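PDB 4JJJ: cellulose 1,4-beta-cellobiosidase from Thermobifida fusca, which probably hydrolyses the beta-1,4-glucosidic bonds of cellulose to release cellobiose, this chain being the family 48 catalytic part of a longer protein. Local coordinates for residues A[35-40]-A[547-552]; A[42-47]-A[588-593]; A[46-51]-A[150-155]; A[156-161]-A[571-576]. The protein carries 1 engineered substitution. All coordinates share one frame; numbering follows the deposited sequence.

Contact 1 (A[35-40]-A[547-552]); sequences ETMIVE and PSWDRL. With CA (calcium ion), chain F; GLC (alpha-D-glucopyranose), chain C; BGC (beta-D-glucopyranose), chain B; BGC (beta-D-glucopyranose), chain D.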
# COMPACT_ATOMS: atom_id res chain seq x y z
N GLU A 35 -8.54 12.61 -12.33
CA GLU A 35 -8.37 13.98 -11.87
C GLU A 35 -6.96 14.14 -11.34
O GLU A 35 -6.44 13.25 -10.69
CB GLU A 35 -9.45 14.37 -10.80
CG GLU A 35 -10.89 14.23 -11.23
CD GLU A 35 -11.39 12.78 -11.25
OE1 GLU A 35 -10.79 11.91 -10.55
OE2 GLU A 35 -12.42 12.61 -11.98
N THR A 36 -6.33 15.31 -11.59
CA THR A 36 -4.99 15.55 -11.20
C THR A 36 -4.80 16.07 -9.79
O THR A 36 -3.80 15.78 -9.18
CB THR A 36 -4.31 16.46 -12.20
OG1 THR A 36 -5.15 17.62 -12.42
CG2 THR A 36 -3.99 15.71 -13.47
N MET A 37 -5.75 16.86 -9.28
CA MET A 37 -5.58 17.52 -7.93
C MET A 37 -6.16 16.63 -6.84
O MET A 37 -7.38 16.68 -6.56
CB MET A 37 -6.13 18.92 -7.87
CG MET A 37 -5.84 19.65 -6.53
SD MET A 37 -6.05 21.44 -6.62
CE MET A 37 -5.68 21.86 -4.94
N ILE A 38 -5.26 15.88 -6.21
CA ILE A 38 -5.63 14.92 -5.23
C ILE A 38 -4.40 14.66 -4.38
O ILE A 38 -3.31 14.42 -4.89
CB ILE A 38 -6.18 13.60 -5.89
CG1 ILE A 38 -6.60 12.57 -4.80
CG2 ILE A 38 -5.23 13.01 -6.87
CD1 ILE A 38 -7.51 11.53 -5.40
N VAL A 39 -4.58 14.73 -3.05
CA VAL A 39 -3.47 14.64 -2.13
C VAL A 39 -3.90 13.76 -0.92
O VAL A 39 -4.76 14.14 -0.10
CB VAL A 39 -3.01 16.04 -1.61
CG1 VAL A 39 -1.86 15.92 -0.67
CG2 VAL A 39 -2.72 16.95 -2.86
N GLU A 40 -3.37 12.52 -0.89
CA GLU A 40 -3.89 11.56 0.11
C GLU A 40 -2.90 10.49 0.50
O GLU A 40 -2.85 10.04 1.64
CB GLU A 40 -5.24 10.96 -0.29
CG GLU A 40 -5.25 10.18 -1.60
CD GLU A 40 -6.66 9.98 -2.21
OE1 GLU A 40 -7.60 10.68 -1.80
OE2 GLU A 40 -6.70 9.02 -3.04
N PRO A 547 -12.89 17.33 -0.03
CA PRO A 547 -11.59 17.21 0.64
C PRO A 547 -11.19 18.53 1.31
O PRO A 547 -11.76 19.60 1.08
CB PRO A 547 -10.59 16.86 -0.49
CG PRO A 547 -11.35 16.94 -1.69
CD PRO A 547 -12.80 17.07 -1.48
N SER A 548 -10.28 18.47 2.28
CA SER A 548 -9.73 19.71 2.88
C SER A 548 -8.35 20.01 2.35
O SER A 548 -7.55 19.12 2.15
CB SER A 548 -9.70 19.70 4.41
OG SER A 548 -8.85 18.72 4.90
N TRP A 549 -8.05 21.29 2.26
CA TRP A 549 -6.89 21.83 1.58
C TRP A 549 -6.04 22.81 2.43
O TRP A 549 -5.10 23.36 1.89
CB TRP A 549 -7.38 22.63 0.36
CG TRP A 549 -8.10 21.76 -0.61
CD1 TRP A 549 -9.47 21.71 -0.78
CD2 TRP A 549 -7.55 20.76 -1.51
NE1 TRP A 549 -9.77 20.75 -1.75
CE2 TRP A 549 -8.63 20.17 -2.21
CE3 TRP A 549 -6.24 20.31 -1.81
CZ2 TRP A 549 -8.47 19.16 -3.11
CZ3 TRP A 549 -6.07 19.31 -2.75
CH2 TRP A 549 -7.19 18.76 -3.40
N ASP A 550 -6.40 22.99 3.66
CA ASP A 550 -5.81 24.04 4.44
C ASP A 550 -4.35 23.82 4.72
O ASP A 550 -3.61 24.77 5.06
CB ASP A 550 -6.57 24.20 5.75
CG ASP A 550 -6.54 22.97 6.53
OD1 ASP A 550 -7.24 22.01 6.12
OD2 ASP A 550 -5.82 22.87 7.53
N ARG A 551 -3.80 22.63 4.58
CA ARG A 551 -2.35 22.49 4.81
C ARG A 551 -1.47 22.82 3.61
O ARG A 551 -0.24 22.81 3.71
CB ARG A 551 -2.07 21.04 5.24
CG ARG A 551 -2.85 20.66 6.46
CD ARG A 551 -2.78 19.20 6.92
NE ARG A 551 -1.41 18.91 7.36
CZ ARG A 551 -1.04 17.83 8.08
NH1 ARG A 551 -1.91 16.84 8.32
NH2 ARG A 551 0.20 17.70 8.46
N LEU A 552 -2.06 23.13 2.48
CA LEU A 552 -1.25 23.29 1.31
C LEU A 552 -0.33 24.52 1.35
O LEU A 552 0.72 24.52 0.76
CB LEU A 552 -2.14 23.18 0.10
CG LEU A 552 -2.97 24.26 -0.45
CD1 LEU A 552 -2.09 25.29 -1.11
CD2 LEU A 552 -3.94 23.62 -1.46
CA CA F . -3.18 26.82 5.65
C1 GLC C . -10.36 9.21 1.75
C2 GLC C . -9.32 8.72 2.67
C3 GLC C . -8.01 8.41 1.90
C4 GLC C . -8.28 7.42 0.76
C5 GLC C . -9.44 8.00 -0.06
C6 GLC C . -9.94 7.13 -1.17
O1 GLC C . -9.80 10.37 1.26
O2 GLC C . -8.95 9.83 3.61
O3 GLC C . -6.99 7.97 2.78
O4 GLC C . -7.13 7.35 -0.10
O5 GLC C . -10.58 8.21 0.78
O6 GLC C . -10.47 5.97 -0.63
C2 BGC B . -9.22 8.32 2.98
C3 BGC B . -7.94 8.06 2.18
C4 BGC B . -8.27 7.35 0.86
C5 BGC B . -9.45 7.94 0.06
C6 BGC B . -9.96 7.03 -1.06
C1 BGC B . -10.28 8.95 2.12
O1 BGC B . -11.47 9.08 2.96
O2 BGC B . -8.79 9.20 4.08
O3 BGC B . -7.01 7.28 2.94
O4 BGC B . -7.15 7.32 -0.03
O5 BGC B . -10.56 8.17 0.93
O6 BGC B . -10.51 5.83 -0.57
C2 BGC D . -5.63 6.10 -1.36
C3 BGC D . -4.87 4.79 -1.53
C4 BGC D . -4.20 4.38 -0.19
C5 BGC D . -5.18 4.47 1.01
C6 BGC D . -4.45 4.24 2.31
C1 BGC D . -6.59 6.05 -0.18
O2 BGC D . -6.40 6.37 -2.53
O3 BGC D . -3.90 4.98 -2.59
O4 BGC D . -3.68 3.04 -0.34
O5 BGC D . -5.79 5.76 0.98
O6 BGC D . -3.40 5.17 2.48
O HOH W 1 -4.20 26.53 7.46
O HOH W 2 -4.90 27.68 4.51
O HOH W 3 -2.66 29.06 6.10
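Met37 reaches tip to tip toward the indole of Trp549, joining two loops in a buried contact. From CB the methionine runs extended, with CG anti to the backbone N (chi1 -174°), and CG is the first of its atoms to meet the ring, 3.5 Å from Trp549 CH2. SD follows at an oblique 4.7 Å from the centroid of the six-membered ring of Trp549. The terminal CE then lies over one indole face, offset toward the rim, with its closest approach of 3.4 Å to Trp549 CZ3; it sits 3.7 Å from the six-ring centroid of Trp549, only 23° off the normal, a CH-pi contact made by one of two modelled Met37 conformers. At the edge of the indole, near its plane, Val39 CG2 stands 4.1 Å from Trp549 CZ3. Val600 of helix 597-604 touches both Met37 and Trp549, so the helix adds to the same apolar cluster. The two loops also reach separate sites. Glu40 OE2 accepts a hydrogen bond of 2.7 Å from O2 of a bound glucose, while Asp550 O binds a calcium ion together with Asp553 and Asp554. A Met-aromatic contact thus joins the loop that carries Glu40 of the glycan pocket to a calcium-binding loop.

Contact 2 (A[42-47]-A[588-593]); sequences PDHGHQ and RSFYKN. With ZN (zinc ion), chain E.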
# COMPACT_ATOMS: atom_id res chain seq x y z
N PRO A 42 -0.32 9.14 -2.58
CA PRO A 42 0.36 9.96 -3.59
C PRO A 42 -0.10 11.40 -3.35
O PRO A 42 -1.12 11.61 -2.68
CB PRO A 42 -0.09 9.36 -4.92
CG PRO A 42 -1.44 8.88 -4.63
CD PRO A 42 -1.43 8.32 -3.22
N ASP A 43 0.60 12.33 -3.99
CA ASP A 43 0.25 13.72 -3.84
C ASP A 43 -0.07 14.41 -5.16
O ASP A 43 -0.20 15.65 -5.17
CB ASP A 43 1.33 14.48 -3.03
CG ASP A 43 2.65 14.61 -3.68
OD1 ASP A 43 2.79 14.43 -4.91
OD2 ASP A 43 3.69 14.88 -2.95
N HIS A 44 -0.27 13.64 -6.20
CA HIS A 44 -0.72 14.11 -7.50
C HIS A 44 -1.44 13.00 -8.20
O HIS A 44 -0.97 11.83 -8.11
CB HIS A 44 0.43 14.67 -8.34
CG HIS A 44 0.00 15.39 -9.57
ND1 HIS A 44 -0.27 14.77 -10.78
CD2 HIS A 44 -0.31 16.70 -9.75
CE1 HIS A 44 -0.68 15.68 -11.67
NE2 HIS A 44 -0.69 16.86 -11.06
N GLY A 45 -2.55 13.32 -8.90
CA GLY A 45 -3.39 12.29 -9.54
C GLY A 45 -2.71 11.53 -10.60
O GLY A 45 -3.14 10.42 -10.93
N HIS A 46 -1.73 12.13 -11.30
CA HIS A 46 -1.07 11.44 -12.35
C HIS A 46 0.34 11.00 -11.98
O HIS A 46 1.09 10.53 -12.83
CB HIS A 46 -1.05 12.27 -13.63
CG HIS A 46 -2.40 12.43 -14.25
ND1 HIS A 46 -2.65 13.08 -15.44
CD2 HIS A 46 -3.60 11.97 -13.82
CE1 HIS A 46 -3.95 13.03 -15.70
NE2 HIS A 46 -4.54 12.34 -14.75
N GLN A 47 0.59 10.89 -10.66
CA GLN A 47 1.45 9.88 -10.21
C GLN A 47 0.75 8.58 -10.42
O GLN A 47 -0.43 8.57 -10.65
CB GLN A 47 1.79 10.06 -8.72
CG GLN A 47 2.71 11.27 -8.48
CD GLN A 47 2.82 11.68 -7.05
OE1 GLN A 47 1.97 11.36 -6.21
NE2 GLN A 47 3.87 12.45 -6.72
N ARG A 588 5.66 22.70 -5.23
CA ARG A 588 4.80 22.05 -6.26
C ARG A 588 3.98 23.13 -7.03
O ARG A 588 2.77 23.07 -7.16
CB ARG A 588 3.84 21.03 -5.60
CG ARG A 588 4.56 19.91 -4.87
CD ARG A 588 3.54 19.08 -4.12
NE ARG A 588 4.06 17.96 -3.33
CZ ARG A 588 4.62 18.12 -2.12
NH1 ARG A 588 4.85 19.27 -1.60
NH2 ARG A 588 4.98 17.04 -1.40
N SER A 589 4.70 24.14 -7.54
CA SER A 589 4.06 25.35 -8.00
C SER A 589 3.24 25.14 -9.25
O SER A 589 2.36 25.93 -9.52
CB SER A 589 5.05 26.52 -8.19
OG SER A 589 5.90 26.27 -9.24
N PHE A 590 3.50 24.05 -9.91
CA PHE A 590 2.68 23.62 -11.04
C PHE A 590 1.18 23.46 -10.68
O PHE A 590 0.32 23.44 -11.55
CB PHE A 590 3.21 22.34 -11.68
CG PHE A 590 3.46 21.21 -10.70
CD1 PHE A 590 2.45 20.43 -10.22
CD2 PHE A 590 4.74 20.97 -10.25
CE1 PHE A 590 2.67 19.41 -9.28
CE2 PHE A 590 4.96 19.94 -9.37
CZ PHE A 590 3.97 19.22 -8.86
N TYR A 591 0.88 23.19 -9.42
CA TYR A 591 -0.48 23.08 -8.95
C TYR A 591 -1.30 24.28 -9.23
O TYR A 591 -2.47 24.18 -9.37
CB TYR A 591 -0.63 22.59 -7.54
CG TYR A 591 -0.87 21.13 -7.33
CD1 TYR A 591 -1.91 20.53 -7.98
CD2 TYR A 591 -0.19 20.43 -6.37
CE1 TYR A 591 -2.21 19.16 -7.82
CE2 TYR A 591 -0.46 19.06 -6.18
CZ TYR A 591 -1.54 18.48 -6.85
OH TYR A 591 -1.92 17.12 -6.62
N LYS A 592 -0.70 25.45 -9.33
CA LYS A 592 -1.48 26.65 -9.59
C LYS A 592 -2.04 26.65 -11.00
O LYS A 592 -2.97 27.43 -11.26
CB LYS A 592 -0.55 27.81 -9.45
CG LYS A 592 -0.10 28.07 -8.02
CD LYS A 592 0.96 29.22 -8.12
CE LYS A 592 1.51 29.60 -6.76
NZ LYS A 592 2.71 30.54 -6.90
N ASN A 593 -1.60 25.76 -11.86
CA ASN A 593 -2.21 25.64 -13.19
C ASN A 593 -3.29 24.60 -13.28
O ASN A 593 -3.87 24.40 -14.33
CB ASN A 593 -1.10 25.37 -14.21
CG ASN A 593 0.02 26.42 -14.07
OD1 ASN A 593 -0.29 27.63 -13.97
ND2 ASN A 593 1.26 25.97 -13.79
ZN ZN E . -1.25 14.35 -16.39
O HOH W 4 -2.69 15.48 -17.55
O HOH W 5 -0.30 15.78 -15.22
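Asp43 is tied to the 588-593 segment twice, through its carboxylate and through its carbonyl. The ionic part is a salt bridge in which a single oxygen, Asp43 OD2, accepts from NH2 of Arg588 at 3.0 Å and, more weakly, from NE of Arg588. The oxygen lies in the guanidinium plane, but NH2 approaches the carboxylate from its anti side and out of its plane, the two planes standing 86° apart. Asp43 OD1 is engaged elsewhere, by the hydroxyl of Tyr156.

Among the neutral hydrogen bonds, Tyr591 OH donates to Asp43 O at 2.7 Å, the carbonyl oxygen lying at the edge of the phenol ring. Gln47 OE1 ties back to Asp43 N at 2.8 Å. Within the type I turn from His44 to Gln47, closed by Gln47 N to His44 O, His46 N donates to His44 ND1 at 3.1 Å.

The aromatic part is looser. His44, its CG anti to the backbone N (chi1 -170°), slides past Tyr591 in the opposite direction, and His44 CD2 comes 3.5 Å from Tyr591 OH. The ring planes meet obliquely at 40°. Phe590 CE1 also approaches His44 CD2.

The salt bridge to Arg588, with Tyr156 as a further hydrogen-bond partner of the carboxylate, would favour the ionised form of buried Asp43.

Contact 3 (A[46-51]-A[150-155]); sequences HQTTSE and LDVDNV. With ZN (zinc ion), chain E; BGC (beta-D-glucopyranose), chain D.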
# COMPACT_ATOMS: atom_id res chain seq x y z
N HIS A 46 -1.73 12.13 -11.30
CA HIS A 46 -1.07 11.44 -12.35
C HIS A 46 0.34 11.00 -11.98
O HIS A 46 1.09 10.53 -12.83
CB HIS A 46 -1.05 12.27 -13.63
CG HIS A 46 -2.40 12.43 -14.25
ND1 HIS A 46 -2.65 13.08 -15.44
CD2 HIS A 46 -3.60 11.97 -13.82
CE1 HIS A 46 -3.95 13.03 -15.70
NE2 HIS A 46 -4.54 12.34 -14.75
N GLN A 47 0.59 10.89 -10.66
CA GLN A 47 1.45 9.88 -10.21
C GLN A 47 0.75 8.58 -10.42
O GLN A 47 -0.43 8.57 -10.65
CB GLN A 47 1.79 10.06 -8.72
CG GLN A 47 2.71 11.27 -8.48
CD GLN A 47 2.82 11.68 -7.05
OE1 GLN A 47 1.97 11.36 -6.21
NE2 GLN A 47 3.87 12.45 -6.72
N THR A 48 1.40 7.47 -10.23
CA THR A 48 0.75 6.20 -10.02
C THR A 48 1.57 5.36 -9.05
O THR A 48 2.59 5.77 -8.49
CB THR A 48 0.51 5.40 -11.31
OG1 THR A 48 -0.59 4.48 -11.03
CG2 THR A 48 1.68 4.69 -11.88
N THR A 49 1.04 4.19 -8.79
CA THR A 49 1.43 3.39 -7.65
C THR A 49 1.48 1.95 -8.00
O THR A 49 0.77 1.48 -8.94
CB THR A 49 0.40 3.51 -6.48
OG1 THR A 49 -0.89 3.15 -6.95
CG2 THR A 49 0.38 4.96 -6.01
N SER A 50 2.22 1.19 -7.23
CA SER A 50 2.19 -0.24 -7.36
C SER A 50 0.78 -0.75 -7.00
O SER A 50 0.31 -1.77 -7.55
CB SER A 50 3.34 -0.92 -6.61
OG SER A 50 3.22 -0.66 -5.24
N GLU A 51 0.09 -0.07 -6.12
CA GLU A 51 -1.27 -0.34 -5.87
C GLU A 51 -2.07 -0.35 -7.18
O GLU A 51 -2.87 -1.23 -7.44
CB GLU A 51 -1.80 0.69 -4.85
CG GLU A 51 -3.32 0.82 -4.76
CD GLU A 51 -3.66 1.90 -3.78
OE1 GLU A 51 -3.93 3.04 -4.21
OE2 GLU A 51 -3.56 1.63 -2.53
N LEU A 150 5.39 6.13 -9.01
CA LEU A 150 5.90 6.72 -10.27
C LEU A 150 5.26 8.05 -10.50
O LEU A 150 4.16 8.34 -10.02
CB LEU A 150 5.58 5.86 -11.46
CG LEU A 150 6.14 4.42 -11.46
CD1 LEU A 150 5.52 3.66 -12.62
CD2 LEU A 150 7.65 4.40 -11.58
N ASP A 151 5.94 8.87 -11.30
CA ASP A 151 5.38 10.10 -11.83
C ASP A 151 5.11 9.88 -13.33
O ASP A 151 6.04 9.92 -14.08
CB ASP A 151 6.35 11.24 -11.60
CG ASP A 151 5.87 12.57 -12.09
OD1 ASP A 151 4.74 12.72 -12.63
OD2 ASP A 151 6.57 13.61 -11.75
N VAL A 152 3.88 9.55 -13.66
CA VAL A 152 3.54 9.06 -15.02
C VAL A 152 3.68 10.15 -16.13
O VAL A 152 4.18 9.85 -17.17
CB VAL A 152 2.13 8.45 -15.00
CG1 VAL A 152 1.85 7.84 -16.42
CG2 VAL A 152 2.03 7.34 -14.00
N ASP A 153 3.22 11.35 -15.85
CA ASP A 153 3.32 12.48 -16.80
C ASP A 153 4.56 13.32 -16.56
O ASP A 153 4.74 14.36 -17.20
CB ASP A 153 2.08 13.32 -16.70
CG ASP A 153 0.84 12.65 -17.37
OD1 ASP A 153 1.02 11.66 -18.07
OD2 ASP A 153 -0.25 13.16 -17.06
N ASN A 154 5.42 12.95 -15.62
CA ASN A 154 6.61 13.77 -15.31
C ASN A 154 6.24 15.16 -14.87
O ASN A 154 6.87 16.14 -15.24
CB ASN A 154 7.63 13.80 -16.49
CG ASN A 154 9.09 13.97 -16.01
OD1 ASN A 154 9.50 13.40 -15.00
ND2 ASN A 154 9.92 14.68 -16.82
N VAL A 155 5.21 15.25 -14.04
CA VAL A 155 4.81 16.55 -13.58
C VAL A 155 5.86 17.20 -12.73
O VAL A 155 6.00 18.44 -12.80
CB VAL A 155 3.45 16.52 -12.92
CG1 VAL A 155 3.53 15.91 -11.59
CG2 VAL A 155 2.89 17.89 -12.97
ZN ZN E . -1.25 14.35 -16.39
C2 BGC D . -5.63 6.10 -1.36
C3 BGC D . -4.87 4.79 -1.53
C4 BGC D . -4.20 4.38 -0.19
C5 BGC D . -5.18 4.47 1.01
C6 BGC D . -4.45 4.24 2.31
C1 BGC D . -6.59 6.05 -0.18
O2 BGC D . -6.40 6.37 -2.53
O3 BGC D . -3.90 4.98 -2.59
O4 BGC D . -3.68 3.04 -0.34
O5 BGC D . -5.79 5.76 0.98
O6 BGC D . -3.40 5.17 2.48
O HOH W 6 2.32 13.12 -13.55
O HOH W 4 -2.69 15.48 -17.55
O HOH W 5 -0.30 15.78 -15.22
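The imidazole of His46 and the carboxylate of Asp153 meet through a zinc ion, their planes 84° apart. Asp153 OD2 lies at the edge of the imidazole, near its plane, while the ring of Tyr31 stacks on His46. The site adjoins an antiparallel strand pair, 47-49 with 149-151, at one margin of a four-stranded sheet. His46 ND1 binds the metal at 2.1 Å, and two waters join Asp153 OD2 in completing the site; the modelled Asp153 bond is too short to be trusted. Asp153 OD1 turns to Arg22 in a salt bridge, and His46 NE2 is hydrogen-bonded to Val34 O.

In the strands, Thr48 and Leu150 form a hydrogen-bonded pair: Thr48 N donates to Leu150 O at 2.9 Å, and Leu150 N donates back to Thr48 O with an N-H...O angle of 169°. Gln47 and Asp151 are the adjoining non-hydrogen-bonded pair. The Thr48 and Leu150 side chains lie side by side on one face. Thr48 CG2, placed between the backbone N and the carbonyl carbon, is pressed to 3.4 Å from Val152 CG2, tighter than usual carbon contact.

At the end of the strand, Thr49 is the N-cap of helix 50-67, its OG1 bonded to Ala52 N. In the first turn, Glu51, the predicted proton donor, takes O3 of a bound glucose at OE1 (2.5 Å) and its O4 at OE2 (2.6 Å). Asp151 OD2 is hydrogen-bonded to Tyr156 N. Val152 N donates to His46 O at 3.1 Å, and beside this bond a water donates to Asp151 OD1 at 2.6 Å and accepts from Asp153 N.

Contact 4 (A[156-161]-A[571-576]); sequences YGFGFC and TMPNGD. With CA (calcium ion), chain H.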
# COMPACT_ATOMS: atom_id res chain seq x y z
N TYR A 156 6.68 16.42 -12.06
CA TYR A 156 7.74 16.96 -11.23
C TYR A 156 9.06 17.24 -11.99
O TYR A 156 9.94 17.91 -11.44
CB TYR A 156 8.06 16.05 -9.97
CG TYR A 156 7.06 16.15 -8.87
CD1 TYR A 156 5.90 15.34 -8.84
CD2 TYR A 156 7.20 17.09 -7.84
CE1 TYR A 156 4.96 15.40 -7.86
CE2 TYR A 156 6.31 17.15 -6.81
CZ TYR A 156 5.17 16.32 -6.80
OH TYR A 156 4.26 16.40 -5.81
N GLY A 157 9.22 16.67 -13.16
CA GLY A 157 10.40 16.95 -14.00
C GLY A 157 11.64 16.15 -13.77
O GLY A 157 12.77 16.53 -14.21
N PHE A 158 11.58 15.05 -12.98
CA PHE A 158 12.76 14.30 -12.68
C PHE A 158 13.28 13.46 -13.80
O PHE A 158 14.49 13.37 -13.97
CB PHE A 158 12.57 13.44 -11.42
CG PHE A 158 12.32 14.25 -10.17
CD1 PHE A 158 13.36 15.05 -9.67
CD2 PHE A 158 11.12 14.19 -9.47
CE1 PHE A 158 13.21 15.77 -8.53
CE2 PHE A 158 10.97 14.90 -8.31
CZ PHE A 158 12.01 15.73 -7.85
N GLY A 159 12.42 12.82 -14.59
CA GLY A 159 12.92 11.89 -15.60
C GLY A 159 13.67 10.71 -15.11
O GLY A 159 13.36 10.20 -14.02
N PHE A 160 14.66 10.25 -15.86
CA PHE A 160 15.38 9.05 -15.56
C PHE A 160 16.70 9.48 -14.98
O PHE A 160 17.48 10.19 -15.65
CB PHE A 160 15.63 8.18 -16.78
CG PHE A 160 16.63 7.11 -16.51
CD1 PHE A 160 16.29 5.98 -15.72
CD2 PHE A 160 17.96 7.23 -16.95
CE1 PHE A 160 17.21 5.02 -15.43
CE2 PHE A 160 18.88 6.23 -16.63
CZ PHE A 160 18.51 5.14 -15.88
N CYS A 161 17.01 9.07 -13.76
CA CYS A 161 18.22 9.54 -13.02
C CYS A 161 18.54 11.04 -13.17
O CYS A 161 19.71 11.47 -13.22
CB CYS A 161 19.41 8.65 -13.34
SG CYS A 161 19.28 6.92 -12.77
N THR A 571 16.76 23.45 -5.42
CA THR A 571 15.58 23.72 -6.26
C THR A 571 15.00 22.37 -6.78
O THR A 571 15.73 21.43 -7.08
CB THR A 571 15.92 24.61 -7.46
OG1 THR A 571 17.00 24.03 -8.18
CG2 THR A 571 16.24 25.97 -6.96
N MET A 572 13.68 22.39 -7.00
CA MET A 572 13.03 21.31 -7.69
C MET A 572 13.38 21.45 -9.16
O MET A 572 13.92 22.52 -9.59
CB MET A 572 11.50 21.41 -7.48
CG MET A 572 11.09 21.36 -6.01
SD MET A 572 11.31 19.71 -5.23
CE MET A 572 10.03 18.74 -5.99
N PRO A 573 13.02 20.47 -9.99
CA PRO A 573 13.29 20.60 -11.42
C PRO A 573 12.72 21.80 -12.12
O PRO A 573 13.34 22.29 -13.07
CB PRO A 573 12.76 19.28 -11.99
CG PRO A 573 12.97 18.31 -10.87
CD PRO A 573 12.70 19.06 -9.62
N ASN A 574 11.56 22.26 -11.71
CA ASN A 574 10.94 23.46 -12.25
C ASN A 574 11.50 24.74 -11.68
O ASN A 574 10.95 25.85 -11.98
CB ASN A 574 9.46 23.36 -12.10
CG ASN A 574 8.99 23.58 -10.68
OD1 ASN A 574 9.76 23.57 -9.68
ND2 ASN A 574 7.68 23.79 -10.56
N GLY A 575 12.52 24.66 -10.85
CA GLY A 575 13.10 25.86 -10.22
C GLY A 575 12.47 26.28 -8.88
O GLY A 575 12.94 27.22 -8.24
N ASP A 576 11.44 25.55 -8.38
CA ASP A 576 10.85 25.91 -7.14
C ASP A 576 11.92 25.81 -6.01
O ASP A 576 12.70 24.82 -5.89
CB ASP A 576 9.67 24.96 -6.73
CG ASP A 576 8.44 25.13 -7.59
OD1 ASP A 576 8.23 26.25 -8.24
OD2 ASP A 576 7.58 24.20 -7.56
CA CA H . 21.40 11.86 -15.04
O HOH W 7 9.51 20.45 -10.35
O HOH W 8 20.24 10.17 -16.32
O HOH W 9 22.85 10.03 -14.45
O HOH W 10 20.63 13.78 -15.37
O HOH W 11 22.70 12.08 -16.84
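Pro573 and Met572 pack against Tyr156, Gly157 and Phe158 in a mainly apolar loop-to-loop contact, which joins the connection between strands 149-151 and 170-173 to the turn between the short strands 570-571 and 577-578. Pro573 is the main element. Its CG lies 3.5 Å from Phe158 CE1, approaching that ring obliquely, and also presses on the backbone, 3.1 Å from Tyr156 O. Gly157, at a positive phi of 86°, lets Pro573 CB lie close to the backbone, 3.5 Å from Gly157 O. Beside it, the bent side chain of Met572 (chi2 and chi3 both -71°) brings CE to the edge of the Tyr156 ring, 3.8 Å from Tyr156 CD2, and within 4.1 Å of Phe158 CZ.

The loop that presents these two residues is a type I beta turn from Met572 to Gly575, overlapped by an Asx turn starting at Asn574, whose OD1 accepts from Asp576 N at 2.9 Å, the donor lying well above the carbonyl plane. A water spans the two segments, donating to Tyr156 O at 2.8 Å and accepting from Asn574 N.

Outside the contact, the Tyr156 ring meets Phe590 edge-to-face, while its hydroxyl reaches Asp43. At the far end of 156-161, Cys161 forms a disulfide with Cys192, and its carbonyl O binds a calcium ion at 2.5 Å, alongside Asp194 and four waters.

Overall arrangement
Contacts 1, 2 and 4 bring residues 35-47 and 156-161 against the late loops 547-593, whereas contact 3 pairs two earlier strands and leads into helix 50-67 of this (alpha/alpha)6 domain. Along the chain contacts 1 and 2 cross, 2 and 3 start from the same stretch, and contact 3 closes before contact 4 opens. Centres of contacts 1 and 2 are about 9 Å apart, those of 2 and 3 about 11 Å, and those of 1 and 4 about 21 Å. Contacts 2 and 3 share His46, Gln47 and the zinc site, and both touch contacts 1 and 4. Loops near the glycan pocket, reached by Glu40 and Glu51, are thereby joined to metal-bearing loops distant in sequence.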